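Local coordinates for DUF574 domain-containing protein (Thermobifida fusca, PDB 2QE6) that binds S-adenosylmethionine and is probably a methyltransferase that uses it as methyl donor, although its substrate is unknown, at residues His95-Gln99 with Leu124-Thr130; Val137-Ile143 with Arg177-Tyr182. The protein carries 1 engineered substitution. All coordinates share one frame. Numbering follows the deposited sequence.

After three N-terminal helices, the chain passes through the parallel strand 80-84 and enters helix 94-101, whose residues His95-Gln99 open contact 1. It then runs through strand 106-111 and helix 114-124, and contact 1 closes when Leu124-Thr130 leads into strand 130-134, at one margin of the seven-stranded sheet. Contact 2 opens just beyond that strand, at Val137-Ile143, and closes after strand 160-163 with Arg177-Tyr182 on helix 175-185. The two closures follow in series, neither nested nor crossed, with centres about 24 Å apart and nearest atoms about 13 Å apart. Contact 1 joins helix 94-101 to the loop entering strand 130-134; contact 2 joins the adenine-binding loop after that strand to helix 175-185.

Contact 1 of 2, residues His95-Gln99 with Leu124-Thr130; sequences HEVAQ and LAKDPNT
Helix 94-101 presents His95 and Gln99, one turn apart (Gln99 N to His95 O, 2.8 Å), to the irregular segment Leu124-Thr130; the closest CA pair is His95-Thr130 at 6.9 Å. His95 takes a p rotamer (chi1 81°, chi2 -85°), placing one imidazole face under two methyls in CH-pi contact: Leu124 CD2 lies 3.9 Å and Thr130 CG2 4.1 Å from the ring centroid. His95 ND1 is hydrogen-bonded to Tyr109 OH on strand 106-111. In this Rossmann-like methyltransferase fold, the loop carries the chain from helix 114-124 into edge strand 130-134. A type I turn spans Asp127-Thr130, and Asp127 (chi1 t) makes an Asx turn, OD1 accepting from Asn129 N at 2.9 Å. Thr130 OG1 (chi1 m) donates to Asp127 OD2 at a very short 2.5 Å. Gln99 (chi1 m, chi2 t) extends across the gap so that NE2 donates to Asp127 OD2 at 2.8 Å; a water bridges Gln99 NE2 (2.7 Å) and Thr130 OG1 (2.8 Å).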
ATOM      1  N   HIS A  95      -3.182 -10.427   4.876  1.00 33.48           N
ATOM      2  CA  HIS A  95      -3.190 -11.501   5.867  1.00 33.03           C
ATOM      3  C   HIS A  95      -3.500 -12.884   5.264  1.00 32.55           C
ATOM      4  O   HIS A  95      -3.049 -13.931   5.759  1.00 29.09           O
ATOM      5  CB  HIS A  95      -4.145 -11.139   7.008  1.00 32.35           C
ATOM      6  CG  HIS A  95      -5.591 -11.406   6.724  1.00 31.79           C
ATOM      7  ND1 HIS A  95      -6.400 -10.509   6.063  1.00 27.11           N
ATOM      8  CD2 HIS A  95      -6.399 -12.440   7.094  1.00 22.17           C
ATOM      9  CE1 HIS A  95      -7.632 -10.977   6.003  1.00 33.72           C
ATOM     10  NE2 HIS A  95      -7.660 -12.150   6.620  1.00 25.97           N
ATOM     11  N   GLU A  96      -4.266 -12.863   4.183  1.00 35.09           N
ATOM     12  CA  GLU A  96      -4.609 -14.074   3.448  1.00 37.36           C
ATOM     13  C   GLU A  96      -3.380 -14.613   2.729  1.00 33.77           C
ATOM     14  O   GLU A  96      -3.067 -15.776   2.804  1.00 29.80           O
ATOM     15  CB  GLU A  96      -5.752 -13.760   2.471  1.00 37.56           C
ATOM     16  CG  GLU A  96      -7.099 -13.478   3.186  1.00 41.71           C
ATOM     17  CD  GLU A  96      -8.113 -12.686   2.331  1.00 45.25           C
ATOM     18  OE1 GLU A  96      -7.804 -12.302   1.176  1.00 49.25           O
ATOM     19  OE2 GLU A  96      -9.228 -12.442   2.844  1.00 65.79           O
ATOM     20  N   VAL A  97      -2.664 -13.743   2.032  1.00 32.87           N
ATOM     21  CA  VAL A  97      -1.393 -14.138   1.448  1.00 33.26           C
ATOM     22  C   VAL A  97      -0.414 -14.620   2.528  1.00 33.52           C
ATOM     23  O   VAL A  97       0.151 -15.705   2.412  1.00 38.03           O
ATOM     24  CB  VAL A  97      -0.762 -12.955   0.678  1.00 26.77           C
ATOM     25  CG1 VAL A  97       0.426 -13.450  -0.105  1.00 31.91           C
ATOM     26  CG2 VAL A  97      -1.811 -12.373  -0.251  1.00 32.21           C
ATOM     27  N   ALA A  98      -0.244 -13.827   3.591  1.00 33.86           N
ATOM     28  CA  ALA A  98       0.727 -14.158   4.648  1.00 33.77           C
ATOM     29  C   ALA A  98       0.391 -15.494   5.275  1.00 33.95           C
ATOM     30  O   ALA A  98       1.267 -16.342   5.464  1.00 35.09           O
ATOM     31  CB  ALA A  98       0.775 -13.058   5.716  1.00 33.14           C
ATOM     32  N   GLN A  99      -0.888 -15.707   5.579  1.00 33.30           N
ATOM     33  CA  GLN A  99      -1.278 -16.964   6.245  1.00 35.80           C
ATOM     34  C   GLN A  99      -1.217 -18.187   5.331  1.00 35.62           C
ATOM     35  O   GLN A  99      -1.070 -19.317   5.826  1.00 36.68           O
ATOM     36  CB  GLN A  99      -2.666 -16.845   6.868  1.00 36.68           C
ATOM     37  CG  GLN A  99      -2.777 -15.780   7.997  1.00 33.89           C
ATOM     38  CD  GLN A  99      -4.133 -15.780   8.620  1.00 39.78           C
ATOM     39  OE1 GLN A  99      -4.829 -16.796   8.579  1.00 41.17           O
ATOM     40  NE2 GLN A  99      -4.527 -14.678   9.215  1.00 24.10           N
ATOM     41  N   LEU A 124     -12.668  -9.555  10.457  1.00 55.40           N
ATOM     42  CA  LEU A 124     -11.465  -9.905  11.264  1.00 52.53           C
ATOM     43  C   LEU A 124     -11.629 -10.092  12.779  1.00 53.38           C
ATOM     44  O   LEU A 124     -10.619 -10.272  13.478  1.00 51.33           O
ATOM     45  CB  LEU A 124     -10.372  -8.859  11.080  1.00 49.34           C
ATOM     46  CG  LEU A 124      -9.888  -8.589   9.677  1.00 43.03           C
ATOM     47  CD1 LEU A 124      -8.945  -7.466   9.783  1.00 34.68           C
ATOM     48  CD2 LEU A 124      -9.222  -9.804   9.035  1.00 38.92           C
ATOM     49  N   ALA A 125     -12.854 -10.030  13.297  1.00 51.87           N
ATOM     50  CA  ALA A 125     -13.087 -10.357  14.717  1.00 51.37           C
ATOM     51  C   ALA A 125     -12.885 -11.866  14.968  1.00 48.83           C
ATOM     52  O   ALA A 125     -12.522 -12.275  16.078  1.00 48.59           O
ATOM     53  CB  ALA A 125     -14.478  -9.906  15.161  1.00 51.36           C
ATOM     54  N   LYS A 126     -13.107 -12.672  13.922  1.00 47.90           N
ATOM     55  CA  LYS A 126     -12.876 -14.126  13.946  1.00 48.12           C
ATOM     56  C   LYS A 126     -11.377 -14.549  13.826  1.00 46.17           C
ATOM     57  O   LYS A 126     -11.046 -15.731  13.995  1.00 44.01           O
ATOM     58  CB  LYS A 126     -13.694 -14.809  12.821  1.00 49.39           C
ATOM     59  CG  LYS A 126     -15.215 -14.682  12.921  1.00 46.04           C
ATOM     60  N   ASP A 127     -10.487 -13.602  13.520  1.00 46.07           N
ATOM     61  CA  ASP A 127      -9.055 -13.894  13.353  1.00 44.60           C
ATOM     62  C   ASP A 127      -8.232 -13.245  14.466  1.00 43.28           C
ATOM     63  O   ASP A 127      -8.093 -12.037  14.515  1.00 44.76           O
ATOM     64  CB  ASP A 127      -8.569 -13.433  11.981  1.00 42.70           C
ATOM     65  CG  ASP A 127      -7.135 -13.874  11.663  1.00 47.06           C
ATOM     66  OD1 ASP A 127      -6.453 -14.495  12.525  1.00 39.35           O
ATOM     67  OD2 ASP A 127      -6.687 -13.577  10.532  1.00 42.79           O
ATOM     68  N   PRO A 128      -7.669 -14.065  15.366  1.00 43.00           N
ATOM     69  CA  PRO A 128      -6.933 -13.468  16.464  1.00 41.03           C
ATOM     70  C   PRO A 128      -5.596 -12.898  16.028  1.00 39.98           C
ATOM     71  O   PRO A 128      -5.003 -12.155  16.793  1.00 41.95           O
ATOM     72  CB  PRO A 128      -6.713 -14.643  17.419  1.00 42.18           C
ATOM     73  CG  PRO A 128      -6.720 -15.842  16.565  1.00 43.00           C
ATOM     74  CD  PRO A 128      -7.655 -15.540  15.431  1.00 43.21           C
ATOM     75  N   ASN A 129      -5.118 -13.255  14.836  1.00 38.51           N
ATOM     76  CA  ASN A 129      -3.810 -12.752  14.340  1.00 35.57           C
ATOM     77  C   ASN A 129      -3.898 -11.628  13.373  1.00 35.49           C
ATOM     78  O   ASN A 129      -2.893 -11.273  12.744  1.00 32.37           O
ATOM     79  CB  ASN A 129      -3.006 -13.873  13.707  1.00 35.87           C
ATOM     80  CG  ASN A 129      -2.675 -14.977  14.708  1.00 40.21           C
ATOM     81  OD1 ASN A 129      -2.340 -16.080  14.320  1.00 49.01           O
ATOM     82  ND2 ASN A 129      -2.797 -14.680  15.999  1.00 34.15           N
ATOM     83  N   THR A 130      -5.084 -11.046  13.240  1.00 33.55           N
ATOM     84  CA  THR A 130      -5.256  -9.956  12.283  1.00 31.39           C
ATOM     85  C   THR A 130      -6.120  -8.889  12.936  1.00 31.94           C
ATOM     86  O   THR A 130      -7.117  -9.194  13.571  1.00 31.21           O
ATOM     87  CB  THR A 130      -5.880 -10.482  10.966  1.00 31.46           C
ATOM     88  OG1 THR A 130      -5.157 -11.640  10.515  1.00 34.80           O
ATOM     89  CG2 THR A 130      -5.840  -9.445   9.892  1.00 35.30           C
TER
HETATM   90  O   HOH W   1      -2.739 -12.790   9.748  1.00 40.10           O

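Contact 2 of 2, residues Val137-Ile143 with Arg177-Tyr182; sequences VRDPEYI and RVVGAY. With SAM (S-adenosylmethionine), chain F.
Val137-Asp139 form a loop leading into helix 140-145; the CA pairs Arg138-Val178 (5.8 Å), from the loop, and Pro140-Ala181 (6.4 Å), from the first turn of helix 140-145, bring the segment against helix 175-185. Asp139 is the N-cap, its OD1 accepting weakly from Tyr142 N at 3.5 Å. Apolar packing centres on Pro140, a knob among Arg177, Val178, Ala181 and Tyr182: Pro140 CB lies 3.5 Å from Ala181 CB and makes a CH-pi contact 4.1 Å from the Tyr182 ring centroid. Ile143 CD1 lies 4.4 Å from Tyr182 CZ, and Val137 CG1 4.0 Å from Tyr182 CE2. Among the hydrogen bonds, Tyr182 (chi1 m) reaches back to donate from OH to Val137 O at 2.7 Å. Arg177 (chi1 t, chi2 t, chi3 p) curls over so that NH1 and NH2 each bond weakly to Arg138 O, both at 3.3 Å. Ligand binding uses the same loop: Val137 N donates to SAM N1 at 2.9 Å, while Arg138, salt-bridged to Asp136, brings NE within 3.6 Å of SAM N6. The same short backbone thus gives its Val137 amide to the adenine and its Val137 and Arg138 carbonyls to side chains of helix 175-185, joining that helix to the cofactor-binding loop through polar contacts.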
ATOM      1  N   VAL A 137      -1.380   7.698   9.001  1.00 37.10           N
ATOM      2  CA  VAL A 137       0.015   7.225   8.817  1.00 39.48           C
ATOM      3  C   VAL A 137       1.083   8.298   8.993  1.00 39.93           C
ATOM      4  O   VAL A 137       2.250   7.999   9.297  1.00 39.29           O
ATOM      5  CB  VAL A 137       0.074   6.553   7.405  1.00 41.56           C
ATOM      6  CG1 VAL A 137       1.492   6.376   6.877  1.00 49.23           C
ATOM      7  CG2 VAL A 137      -0.686   5.245   7.494  1.00 36.98           C
ATOM      8  N   ARG A 138       0.681   9.560   8.832  1.00 38.18           N
ATOM      9  CA  ARG A 138       1.586  10.674   9.051  1.00 36.78           C
ATOM     10  C   ARG A 138       1.843  10.955  10.530  1.00 38.76           C
ATOM     11  O   ARG A 138       2.611  11.862  10.868  1.00 37.44           O
ATOM     12  CB  ARG A 138       1.042  11.898   8.361  1.00 37.41           C
ATOM     13  CG  ARG A 138       0.988  11.717   6.857  1.00 41.41           C
ATOM     14  CD  ARG A 138       0.337  12.919   6.214  1.00 46.75           C
ATOM     15  NE  ARG A 138      -1.070  12.996   6.596  1.00 56.67           N
ATOM     16  CZ  ARG A 138      -1.933  13.894   6.140  1.00 56.86           C
ATOM     17  NH1 ARG A 138      -1.547  14.809   5.262  1.00 67.74           N
ATOM     18  NH2 ARG A 138      -3.191  13.878   6.572  1.00 58.70           N
ATOM     19  N   ASP A 139       1.209  10.174  11.410  1.00 36.90           N
ATOM     20  CA  ASP A 139       1.459  10.229  12.844  1.00 39.64           C
ATOM     21  C   ASP A 139       1.999   8.871  13.361  1.00 37.44           C
ATOM     22  O   ASP A 139       1.270   8.137  14.033  1.00 40.12           O
ATOM     23  CB  ASP A 139       0.155  10.594  13.560  1.00 41.71           C
ATOM     24  CG  ASP A 139       0.367  11.005  15.008  1.00 47.19           C
ATOM     25  OD1 ASP A 139       1.520  10.961  15.501  1.00 48.27           O
ATOM     26  OD2 ASP A 139      -0.643  11.365  15.651  1.00 44.28           O
ATOM     27  N   PRO A 140       3.275   8.555  13.053  1.00 36.19           N
ATOM     28  CA  PRO A 140       3.917   7.288  13.398  1.00 38.02           C
ATOM     29  C   PRO A 140       3.866   6.983  14.889  1.00 40.60           C
ATOM     30  O   PRO A 140       3.685   5.825  15.268  1.00 39.96           O
ATOM     31  CB  PRO A 140       5.388   7.496  12.972  1.00 38.00           C
ATOM     32  CG  PRO A 140       5.414   8.662  12.113  1.00 38.95           C
ATOM     33  CD  PRO A 140       4.182   9.444  12.290  1.00 34.29           C
ATOM     34  N   GLU A 141       4.035   8.026  15.709  1.00 41.79           N
ATOM     35  CA  GLU A 141       3.991   7.917  17.162  1.00 40.97           C
ATOM     36  C   GLU A 141       2.667   7.340  17.609  1.00 40.33           C
ATOM     37  O   GLU A 141       2.639   6.432  18.417  1.00 39.57           O
ATOM     38  CB  GLU A 141       4.228   9.273  17.834  1.00 41.56           C
ATOM     39  N   TYR A 142       1.567   7.852  17.079  1.00 38.35           N
ATOM     40  CA  TYR A 142       0.259   7.316  17.439  1.00 39.16           C
ATOM     41  C   TYR A 142       0.119   5.846  16.955  1.00 41.05           C
ATOM     42  O   TYR A 142      -0.300   4.973  17.708  1.00 39.25           O
ATOM     43  CB  TYR A 142      -0.876   8.210  16.879  1.00 39.54           C
ATOM     44  CG  TYR A 142      -2.255   7.665  17.159  1.00 36.88           C
ATOM     45  CD1 TYR A 142      -2.891   7.901  18.374  1.00 42.63           C
ATOM     46  CD2 TYR A 142      -2.910   6.888  16.221  1.00 42.19           C
ATOM     47  CE1 TYR A 142      -4.135   7.372  18.634  1.00 45.05           C
ATOM     48  CE2 TYR A 142      -4.154   6.371  16.461  1.00 41.65           C
ATOM     49  CZ  TYR A 142      -4.774   6.611  17.657  1.00 47.38           C
ATOM     50  OH  TYR A 142      -6.023   6.050  17.878  1.00 42.69           O
ATOM     51  N   ILE A 143       0.492   5.561  15.712  1.00 40.74           N
ATOM     52  CA  ILE A 143       0.293   4.207  15.176  1.00 41.84           C
ATOM     53  C   ILE A 143       1.159   3.178  15.927  1.00 41.41           C
ATOM     54  O   ILE A 143       0.669   2.126  16.350  1.00 40.47           O
ATOM     55  CB  ILE A 143       0.540   4.156  13.655  1.00 40.96           C
ATOM     56  CG1 ILE A 143      -0.630   4.807  12.916  1.00 43.98           C
ATOM     57  CG2 ILE A 143       0.711   2.722  13.151  1.00 38.62           C
ATOM     58  CD1 ILE A 143      -0.291   5.191  11.500  1.00 42.84           C
ATOM     59  N   ARG A 177      10.549  12.465   7.511  1.00 40.89           N
ATOM     60  CA  ARG A 177      10.317  12.180   8.914  1.00 44.21           C
ATOM     61  C   ARG A 177       9.363  10.997   9.086  1.00 41.62           C
ATOM     62  O   ARG A 177       9.538  10.161   9.999  1.00 38.77           O
ATOM     63  CB  ARG A 177       9.768  13.432   9.637  1.00 45.47           C
ATOM     64  CG  ARG A 177       8.929  13.132  10.906  1.00 57.41           C
ATOM     65  CD  ARG A 177       8.138  14.350  11.440  1.00 57.60           C
ATOM     66  NE  ARG A 177       6.883  14.648  10.716  1.00 68.37           N
ATOM     67  CZ  ARG A 177       5.713  14.026  10.911  1.00 70.24           C
ATOM     68  NH1 ARG A 177       5.595  13.033  11.789  1.00 74.05           N
ATOM     69  NH2 ARG A 177       4.646  14.402  10.212  1.00 68.89           N
ATOM     70  N   VAL A 178       8.336  10.923   8.241  1.00 39.86           N
ATOM     71  CA  VAL A 178       7.311   9.872   8.407  1.00 38.20           C
ATOM     72  C   VAL A 178       7.888   8.486   8.096  1.00 38.52           C
ATOM     73  O   VAL A 178       7.786   7.566   8.922  1.00 37.19           O
ATOM     74  CB  VAL A 178       6.007  10.174   7.586  1.00 38.86           C
ATOM     75  CG1 VAL A 178       5.129   8.915   7.473  1.00 39.77           C
ATOM     76  CG2 VAL A 178       5.220  11.362   8.239  1.00 34.26           C
ATOM     77  N   VAL A 179       8.511   8.330   6.928  1.00 37.34           N
ATOM     78  CA  VAL A 179       9.028   7.004   6.553  1.00 37.91           C
ATOM     79  C   VAL A 179      10.213   6.644   7.455  1.00 38.24           C
ATOM     80  O   VAL A 179      10.349   5.496   7.855  1.00 35.81           O
ATOM     81  CB  VAL A 179       9.373   6.868   5.052  1.00 36.52           C
ATOM     82  CG1 VAL A 179       9.863   5.422   4.731  1.00 34.03           C
ATOM     83  CG2 VAL A 179       8.118   7.207   4.214  1.00 32.11           C
ATOM     84  N   GLY A 180      11.042   7.641   7.764  1.00 37.47           N
ATOM     85  CA  GLY A 180      12.144   7.457   8.713  1.00 38.92           C
ATOM     86  C   GLY A 180      11.713   6.956  10.085  1.00 37.89           C
ATOM     87  O   GLY A 180      12.411   6.155  10.697  1.00 37.32           O
ATOM     88  N   ALA A 181      10.584   7.432  10.600  1.00 36.84           N
ATOM     89  CA  ALA A 181      10.098   6.943  11.898  1.00 36.84           C
ATOM     90  C   ALA A 181       9.789   5.446  11.860  1.00 37.15           C
ATOM     91  O   ALA A 181      10.049   4.718  12.804  1.00 36.89           O
ATOM     92  CB  ALA A 181       8.867   7.725  12.321  1.00 36.77           C
ATOM     93  N   TYR A 182       9.183   4.978  10.785  1.00 35.50           N
ATOM     94  CA  TYR A 182       8.830   3.564  10.692  1.00 35.62           C
ATOM     95  C   TYR A 182      10.104   2.717  10.483  1.00 35.19           C
ATOM     96  O   TYR A 182      10.198   1.645  11.028  1.00 37.18           O
ATOM     97  CB  TYR A 182       7.792   3.327   9.558  1.00 36.94           C
ATOM     98  CG  TYR A 182       6.424   3.982   9.798  1.00 34.77           C
ATOM     99  CD1 TYR A 182       5.608   3.562  10.843  1.00 38.15           C
ATOM    100  CD2 TYR A 182       5.960   5.031   8.983  1.00 39.36           C
ATOM    101  CE1 TYR A 182       4.355   4.147  11.093  1.00 33.21           C
ATOM    102  CE2 TYR A 182       4.690   5.631   9.230  1.00 40.88           C
ATOM    103  CZ  TYR A 182       3.911   5.170  10.298  1.00 35.24           C
ATOM    104  OH  TYR A 182       2.676   5.717  10.585  1.00 36.51           O
TER
HETATM  105  N   SAM F 400      -2.222  -0.290   0.209  1.00 28.40           N
HETATM  106  CA  SAM F 400      -3.354  -0.677  -0.722  1.00 30.21           C
HETATM  107  C   SAM F 400      -2.777  -1.196  -2.021  1.00 31.01           C
HETATM  108  O   SAM F 400      -3.410  -1.994  -2.704  1.00 31.59           O
HETATM  109  OXT SAM F 400      -1.675  -0.794  -2.417  1.00 28.67           O
HETATM  110  CB  SAM F 400      -4.341   0.444  -1.098  1.00 27.39           C
HETATM  111  CG  SAM F 400      -3.756   1.619  -1.897  1.00 28.67           C
HETATM  112  SD  SAM F 400      -4.873   3.036  -2.161  1.00 14.44           S
HETATM  113  CE  SAM F 400      -6.295   2.329  -1.294  1.00 42.41           C
HETATM  114  C5' SAM F 400      -4.225   4.047  -0.814  1.00 31.89           C
HETATM  115  C4' SAM F 400      -4.724   3.862   0.626  1.00 30.30           C
HETATM  116  O4' SAM F 400      -3.893   4.616   1.515  1.00 27.71           O
HETATM  117  C3' SAM F 400      -6.154   4.371   0.866  1.00 32.41           C
HETATM  118  O3' SAM F 400      -6.955   3.381   1.486  1.00 30.91           O
HETATM  119  C2' SAM F 400      -6.030   5.616   1.730  1.00 33.81           C
HETATM  120  O2' SAM F 400      -7.178   5.909   2.536  1.00 31.21           O
HETATM  121  C1' SAM F 400      -4.737   5.282   2.467  1.00 29.72           C
HETATM  122  N9  SAM F 400      -4.098   6.505   2.954  1.00 29.41           N
HETATM  123  C8  SAM F 400      -3.587   7.582   2.231  1.00 33.38           C
HETATM  124  N7  SAM F 400      -3.079   8.487   3.108  1.00 31.49           N
HETATM  125  C5  SAM F 400      -3.250   7.983   4.372  1.00 32.06           C
HETATM  126  C6  SAM F 400      -2.892   8.486   5.631  1.00 23.54           C
HETATM  127  N6  SAM F 400      -2.286   9.702   5.722  1.00 27.93           N
HETATM  128  N1  SAM F 400      -3.201   7.714   6.738  1.00 31.12           N
HETATM  129  C2  SAM F 400      -3.844   6.464   6.628  1.00 26.56           C
HETATM  130  N3  SAM F 400      -4.207   5.972   5.378  1.00 27.77           N
HETATM  131  C4  SAM F 400      -3.892   6.735   4.280  1.00 34.31           C